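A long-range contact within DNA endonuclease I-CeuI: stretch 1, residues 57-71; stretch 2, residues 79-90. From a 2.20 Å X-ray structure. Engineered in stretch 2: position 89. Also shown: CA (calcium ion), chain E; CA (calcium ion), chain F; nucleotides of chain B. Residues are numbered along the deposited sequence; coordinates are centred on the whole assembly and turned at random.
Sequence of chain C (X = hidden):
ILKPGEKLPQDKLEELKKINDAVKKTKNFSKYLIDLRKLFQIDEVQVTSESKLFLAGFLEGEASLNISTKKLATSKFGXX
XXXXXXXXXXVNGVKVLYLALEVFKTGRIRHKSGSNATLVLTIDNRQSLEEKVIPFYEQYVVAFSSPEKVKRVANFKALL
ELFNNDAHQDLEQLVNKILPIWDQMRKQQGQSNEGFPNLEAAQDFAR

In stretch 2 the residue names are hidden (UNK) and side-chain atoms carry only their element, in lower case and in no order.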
# COMPACT_ATOMS: atom_id res chain seq x y z
N GLY C 57 -7.83 4.19 -3.98
CA GLY C 57 -6.41 3.95 -4.30
C GLY C 57 -5.71 3.37 -3.09
O GLY C 57 -4.86 2.46 -3.17
N PHE C 58 -6.09 3.84 -1.93
CA PHE C 58 -5.43 3.35 -0.71
C PHE C 58 -5.70 1.83 -0.50
O PHE C 58 -4.84 1.11 -0.05
CB PHE C 58 -6.03 4.13 0.43
CG PHE C 58 -5.46 3.79 1.73
CD1 PHE C 58 -4.21 4.24 2.06
CD2 PHE C 58 -6.17 3.04 2.64
CE1 PHE C 58 -3.71 3.97 3.27
CE2 PHE C 58 -5.62 2.72 3.84
CZ PHE C 58 -4.40 3.18 4.13
N LEU C 59 -6.94 1.41 -0.74
CA LEU C 59 -7.40 0.09 -0.53
C LEU C 59 -6.82 -0.89 -1.56
O LEU C 59 -6.59 -2.09 -1.22
CB LEU C 59 -8.93 0.05 -0.65
CG LEU C 59 -9.88 0.70 0.37
CD1 LEU C 59 -11.31 0.15 0.04
CD2 LEU C 59 -9.41 0.38 1.78
N GLU C 60 -6.65 -0.41 -2.80
CA GLU C 60 -5.90 -1.15 -3.82
C GLU C 60 -4.51 -1.50 -3.28
O GLU C 60 -4.03 -2.55 -3.53
CB GLU C 60 -5.84 -0.40 -5.14
CG GLU C 60 -4.97 -0.94 -6.23
CD GLU C 60 -5.65 -2.01 -7.04
OE1 GLU C 60 -4.93 -2.53 -7.96
OE2 GLU C 60 -6.85 -2.35 -6.71
N GLY C 61 -3.94 -0.57 -2.51
CA GLY C 61 -2.69 -0.68 -1.83
C GLY C 61 -2.64 -1.54 -0.58
O GLY C 61 -1.71 -2.29 -0.47
N GLU C 62 -3.59 -1.40 0.36
CA GLU C 62 -3.38 -1.80 1.74
C GLU C 62 -4.47 -2.77 2.28
O GLU C 62 -4.41 -3.22 3.43
CB GLU C 62 -3.37 -0.55 2.63
CG GLU C 62 -2.41 0.60 2.27
CD GLU C 62 -1.04 0.38 2.78
OE1 GLU C 62 -0.57 -0.74 2.61
OE2 GLU C 62 -0.42 1.28 3.40
N ALA C 63 -5.53 -2.96 1.49
CA ALA C 63 -6.73 -3.72 1.90
C ALA C 63 -6.63 -5.13 1.31
O ALA C 63 -5.84 -5.39 0.40
CB ALA C 63 -7.96 -3.02 1.33
N SER C 64 -7.44 -6.03 1.82
CA SER C 64 -7.34 -7.39 1.46
C SER C 64 -8.71 -7.88 1.58
O SER C 64 -9.35 -7.64 2.58
CB SER C 64 -6.44 -8.13 2.43
OG SER C 64 -6.51 -9.50 2.05
N LEU C 65 -9.19 -8.56 0.55
CA LEU C 65 -10.39 -9.31 0.61
C LEU C 65 -9.98 -10.77 0.61
O LEU C 65 -9.38 -11.28 -0.40
CB LEU C 65 -11.24 -9.02 -0.68
CG LEU C 65 -11.95 -7.65 -0.74
CD1 LEU C 65 -12.36 -7.38 -2.20
CD2 LEU C 65 -13.16 -7.61 0.13
N ASN C 66 -10.33 -11.52 1.67
CA ASN C 66 -9.73 -12.86 1.72
C ASN C 66 -10.70 -13.90 2.21
O ASN C 66 -11.75 -13.57 2.76
CB ASN C 66 -8.41 -12.81 2.48
CG ASN C 66 -8.60 -12.29 3.93
OD1 ASN C 66 -8.10 -11.19 4.29
ND2 ASN C 66 -9.26 -13.10 4.75
N ILE C 67 -10.41 -15.16 1.93
CA ILE C 67 -11.30 -16.23 2.28
C ILE C 67 -10.49 -17.26 2.93
O ILE C 67 -9.50 -17.83 2.35
CB ILE C 67 -12.06 -16.83 0.96
CG1 ILE C 67 -13.02 -15.78 0.33
CG2 ILE C 67 -12.90 -18.16 1.33
CD1 ILE C 67 -13.26 -15.98 -1.13
N SER C 68 -10.89 -17.60 4.14
CA SER C 68 -10.23 -18.62 4.88
C SER C 68 -11.04 -19.93 5.00
O SER C 68 -12.28 -19.90 5.06
CB SER C 68 -9.83 -18.00 6.20
OG SER C 68 -9.49 -19.07 7.04
N THR C 69 -10.36 -21.10 4.99
CA THR C 69 -11.06 -22.35 5.09
C THR C 69 -10.44 -23.14 6.19
O THR C 69 -9.27 -23.48 6.12
CB THR C 69 -11.09 -23.15 3.76
OG1 THR C 69 -11.90 -22.45 2.84
CG2 THR C 69 -11.77 -24.55 3.95
N LYS C 70 -11.25 -23.47 7.20
CA LYS C 70 -10.71 -23.91 8.49
C LYS C 70 -11.60 -24.92 9.16
O LYS C 70 -12.80 -24.96 8.95
CB LYS C 70 -10.50 -22.70 9.40
CG LYS C 70 -11.82 -21.93 9.44
CD LYS C 70 -11.86 -20.83 10.49
CE LYS C 70 -11.09 -19.60 10.14
NZ LYS C 70 -11.67 -18.65 11.13
N LYS C 71 -10.99 -25.78 9.97
CA LYS C 71 -11.77 -26.82 10.62
C LYS C 71 -12.64 -26.16 11.69
O LYS C 71 -12.14 -25.32 12.48
CB LYS C 71 -10.86 -27.88 11.26
CG LYS C 71 -10.46 -29.00 10.34
CD LYS C 71 -9.37 -29.80 10.99
CE LYS C 71 -8.00 -29.36 10.45
NZ LYS C 71 -8.07 -28.91 8.98
N UNK C 79 -15.87 -28.05 8.54
CA UNK C 79 -15.05 -26.96 8.08
C UNK C 79 -15.90 -25.74 7.73
O UNK C 79 -17.06 -25.85 7.41
c UNK C 79 -15.82 -28.22 5.45
c UNK C 79 -14.58 -27.45 5.51
c UNK C 79 -14.11 -27.41 6.95
c UNK C 79 -13.43 -28.17 4.60
N UNK C 80 -15.32 -24.56 7.81
CA UNK C 80 -16.12 -23.34 7.47
C UNK C 80 -15.27 -22.54 6.48
O UNK C 80 -14.06 -22.55 6.60
c UNK C 80 -16.44 -22.45 8.70
c UNK C 80 -15.13 -22.17 9.50
c UNK C 80 -17.10 -21.07 8.24
N UNK C 81 -15.92 -21.93 5.51
CA UNK C 81 -15.29 -21.05 4.55
C UNK C 81 -15.65 -19.59 4.94
O UNK C 81 -16.79 -19.20 5.08
c UNK C 81 -15.79 -21.40 3.12
c UNK C 81 -15.75 -22.95 2.90
c UNK C 81 -15.01 -20.68 2.04
N UNK C 82 -14.65 -18.76 5.11
CA UNK C 82 -14.96 -17.54 5.80
C UNK C 82 -14.35 -16.34 5.15
O UNK C 82 -13.16 -16.20 5.26
c UNK C 82 -14.48 -17.62 7.25
c UNK C 82 -15.39 -16.77 8.20
o UNK C 82 -14.93 -16.38 9.27
o UNK C 82 -16.60 -16.53 7.86
N UNK C 83 -15.20 -15.41 4.61
CA UNK C 83 -14.79 -14.14 3.99
C UNK C 83 -14.47 -13.04 5.04
O UNK C 83 -15.17 -12.91 6.10
c UNK C 83 -17.17 -14.31 3.81
c UNK C 83 -16.68 -15.50 4.65
c UNK C 83 -16.02 -13.74 3.15
N UNK C 84 -13.49 -12.24 4.73
CA UNK C 84 -13.11 -11.13 5.60
C UNK C 84 -12.58 -10.04 4.67
O UNK C 84 -11.90 -10.33 3.73
c UNK C 84 -11.47 -10.38 7.48
o UNK C 84 -9.44 -10.53 8.61
c UNK C 84 -12.02 -11.57 6.57
c UNK C 84 -10.63 -10.88 8.60
o UNK C 84 -11.10 -11.70 9.46
N UNK C 85 -12.91 -8.78 4.96
CA UNK C 85 -12.18 -7.61 4.42
C UNK C 85 -11.29 -7.00 5.50
O UNK C 85 -11.76 -6.83 6.58
c UNK C 85 -12.72 -5.23 3.73
c UNK C 85 -11.62 -3.68 2.26
c UNK C 85 -12.14 -4.95 2.53
c UNK C 85 -13.24 -6.63 4.02
c UNK C 85 -11.76 -2.65 3.21
c UNK C 85 -12.84 -4.20 4.68
c UNK C 85 -12.34 -2.90 4.40
N UNK C 86 -10.05 -6.57 5.24
CA UNK C 86 -9.34 -5.86 6.31
C UNK C 86 -8.45 -4.91 5.67
O UNK C 86 -8.15 -5.09 4.48
c UNK C 86 -8.48 -6.72 7.31
n UNK C 86 -6.41 -6.85 5.99
c UNK C 86 -7.32 -7.50 6.67
o UNK C 86 -7.26 -8.69 6.81
N UNK C 87 -7.96 -3.95 6.48
CA UNK C 87 -6.99 -2.91 6.06
C UNK C 87 -6.10 -2.60 7.21
O UNK C 87 -6.59 -2.20 8.25
c UNK C 87 -6.76 -0.68 4.58
c UNK C 87 -7.68 -1.56 5.69
c UNK C 87 -8.95 -1.84 5.12
N UNK C 88 -4.80 -2.57 6.95
CA UNK C 88 -3.74 -2.55 7.90
C UNK C 88 -2.95 -1.30 7.65
O UNK C 88 -2.79 -0.83 6.53
c UNK C 88 -1.78 -3.95 8.75
c UNK C 88 -2.87 -3.80 7.69
o UNK C 88 -3.77 -4.90 7.69
N UNK C 89 -2.58 -0.67 8.75
CA UNK C 89 -1.77 0.55 8.64
C UNK C 89 -1.14 0.80 10.00
O UNK C 89 -1.78 0.66 10.99
c UNK C 89 -2.09 3.00 7.78
c UNK C 89 0.60 4.80 6.99
n UNK C 89 0.95 6.10 6.91
c UNK C 89 -1.12 3.02 6.54
n UNK C 89 -0.57 4.37 6.47
n UNK C 89 1.46 3.95 7.51
c UNK C 89 -2.69 1.71 8.27
N UNK C 90 0.11 1.19 10.01
CA UNK C 90 0.72 1.73 11.20
C UNK C 90 -0.14 2.86 11.77
O UNK C 90 -0.71 3.69 11.02
c UNK C 90 2.09 2.25 10.82
n UNK C 90 3.94 2.20 12.54
n UNK C 90 3.67 4.04 13.60
c UNK C 90 2.67 3.98 12.66
c UNK C 90 2.86 2.84 11.96
c UNK C 90 4.44 2.96 13.49
CA CA E . 1.01 -1.38 0.95
CA CA F . -17.07 -14.82 9.78
P DG B 15 2.19 0.12 6.90
OP1 DG B 15 2.33 0.49 5.43
OP2 DG B 15 1.81 1.15 7.90
O5' DG B 15 0.96 -0.92 6.76
C5' DG B 15 0.88 -2.29 6.52
C4' DG B 15 1.46 -2.82 5.23
O4' DG B 15 2.27 -3.77 5.92
C3' DG B 15 0.46 -3.57 4.33
O3' DG B 15 1.14 -3.66 3.11
C2' DG B 15 0.25 -4.81 5.10
C1' DG B 15 1.68 -4.99 5.63
N9 DG B 15 1.91 -5.82 6.79
C8 DG B 15 1.75 -5.47 8.12
N7 DG B 15 2.02 -6.42 8.94
C5 DG B 15 2.44 -7.47 8.08
C6 DG B 15 2.89 -8.73 8.42
O6 DG B 15 3.01 -9.08 9.56
N1 DG B 15 3.25 -9.58 7.38
C2 DG B 15 3.15 -9.17 6.09
N2 DG B 15 3.58 -10.08 5.23
N3 DG B 15 2.74 -7.94 5.69
C4 DG B 15 2.39 -7.14 6.76
P DG B 16 0.61 -4.48 1.80
OP1 DG B 16 1.23 -5.80 1.76
OP2 DG B 16 0.87 -3.58 0.65
O5' DG B 16 -0.97 -4.56 2.18
C5' DG B 16 -2.00 -5.40 1.73
C4' DG B 16 -1.60 -6.91 1.85
O4' DG B 16 -0.93 -7.43 3.05
C3' DG B 16 -2.74 -7.82 1.71
O3' DG B 16 -2.25 -8.69 0.56
C2' DG B 16 -2.90 -8.42 3.12
C1' DG B 16 -1.47 -8.61 3.58
N9 DG B 16 -1.30 -8.65 5.08
C8 DG B 16 -1.79 -7.73 6.01
N7 DG B 16 -1.58 -8.03 7.24
C5 DG B 16 -0.86 -9.22 7.17
C6 DG B 16 -0.28 -10.01 8.18
O6 DG B 16 -0.38 -9.75 9.41
N1 DG B 16 0.37 -11.20 7.72
C2 DG B 16 0.41 -11.51 6.36
N2 DG B 16 1.05 -12.58 5.85
N3 DG B 16 -0.05 -10.70 5.45
C4 DG B 16 -0.68 -9.60 5.89
O HOH W 1 -4.48 -5.78 5.00
O HOH W 2 -12.12 -16.43 9.51
O HOH W 3 -16.94 -13.44 7.65
O HOH W 4 -18.59 -13.11 10.95
O HOH W 5 -19.36 -15.48 8.50
O HOH W 6 -17.82 -16.74 11.02
O HOH W 7 -15.31 -14.13 11.03

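Position 79 carries four carbons forked at the second; one terminal carbon lies 4.0 Å from Thr-69 CG2. This is Leu-79, whose backbone opposes Lys-71. Position 80 has one carbon bearing two others, one of them 3.3 Å from Lys-70 CG: a beta-branched, all-carbon side chain, Val-80. Its N donates to Lys-70 O (2.8 Å), and Lys-70 N to its O (3.0 Å).

Position 81 repeats the three-carbon fork on the other face of the sheet, one tip 3.4 Å from Ile-67 CG2, and is Val-81. At position 82 the second of two carbons carries two oxygens, which identifies Asp-82. Both oxygens bind a calcium ion, OD1 at 2.6 Å and OD2 at 2.7 Å; water 2 accepts from Lys-70 NZ (2.8 Å) and donates to Asp-82 OD2 (2.8 Å), linking the strands.

The three carbons of position 83 close a ring onto the backbone N, as only proline does. Pro-83 has no N-H to donate, yet it sits opposite Ile-67 in a non-hydrogen-bonded pair, so the ladder loses nothing there. Position 84 shows three carbons, the third with two oxygens; its CB is 3.6 Å from Asn-66 ND2. This is Glu-84.

One carbon followed by a six-carbon ring marks position 85 as Phe-85. Leu-65 CD2 meets the ring edge at CD2 (3.7 Å), and Ala-63 CB approaches CE2 (3.8 Å). Position 86 has two carbons, the second with one oxygen and one nitrogen, hence Asn-86; its backbone exchanges hydrogen bonds with Ser-64.

Position 87 is another three-carbon fork, Val-87, with CG1 lying 3.7 Å from Phe-58 CE2 and 4.0 Å from Leu-59 CD2. Position 88 bears one carbon with an oxygen and a carbon: Thr-88, whose OG1 shares water 1 with Glu-62 O. At position 89, three carbons, a nitrogen and a carbon with two more nitrogens define the engineered Arg-89. Its CD is 3.7 Å from Glu-62 OE2, and NH1 donates to DG15 OP2 (2.8 Å). Position 90, a five-membered ring with two nitrogens beyond one carbon, is His-90; it misses stretch 1, but its N donates to DG15 OP2 (2.7 Å).

The contact is an antiparallel ladder, its strand axes at 160°, with four reciprocal backbone pairs from Ser-64/Asn-86 to Lys-70/Val-80. Phe-85 and Val-87 pack against Ala-63 on one sheet face and reach Leu-59 of the helix, tying helix to strand. Glu-62 OE1 binds the other calcium (2.4 Å) beside the DNA, fitting an endonuclease.

Stretch 2 79-90: LVVDPEFNVTRH
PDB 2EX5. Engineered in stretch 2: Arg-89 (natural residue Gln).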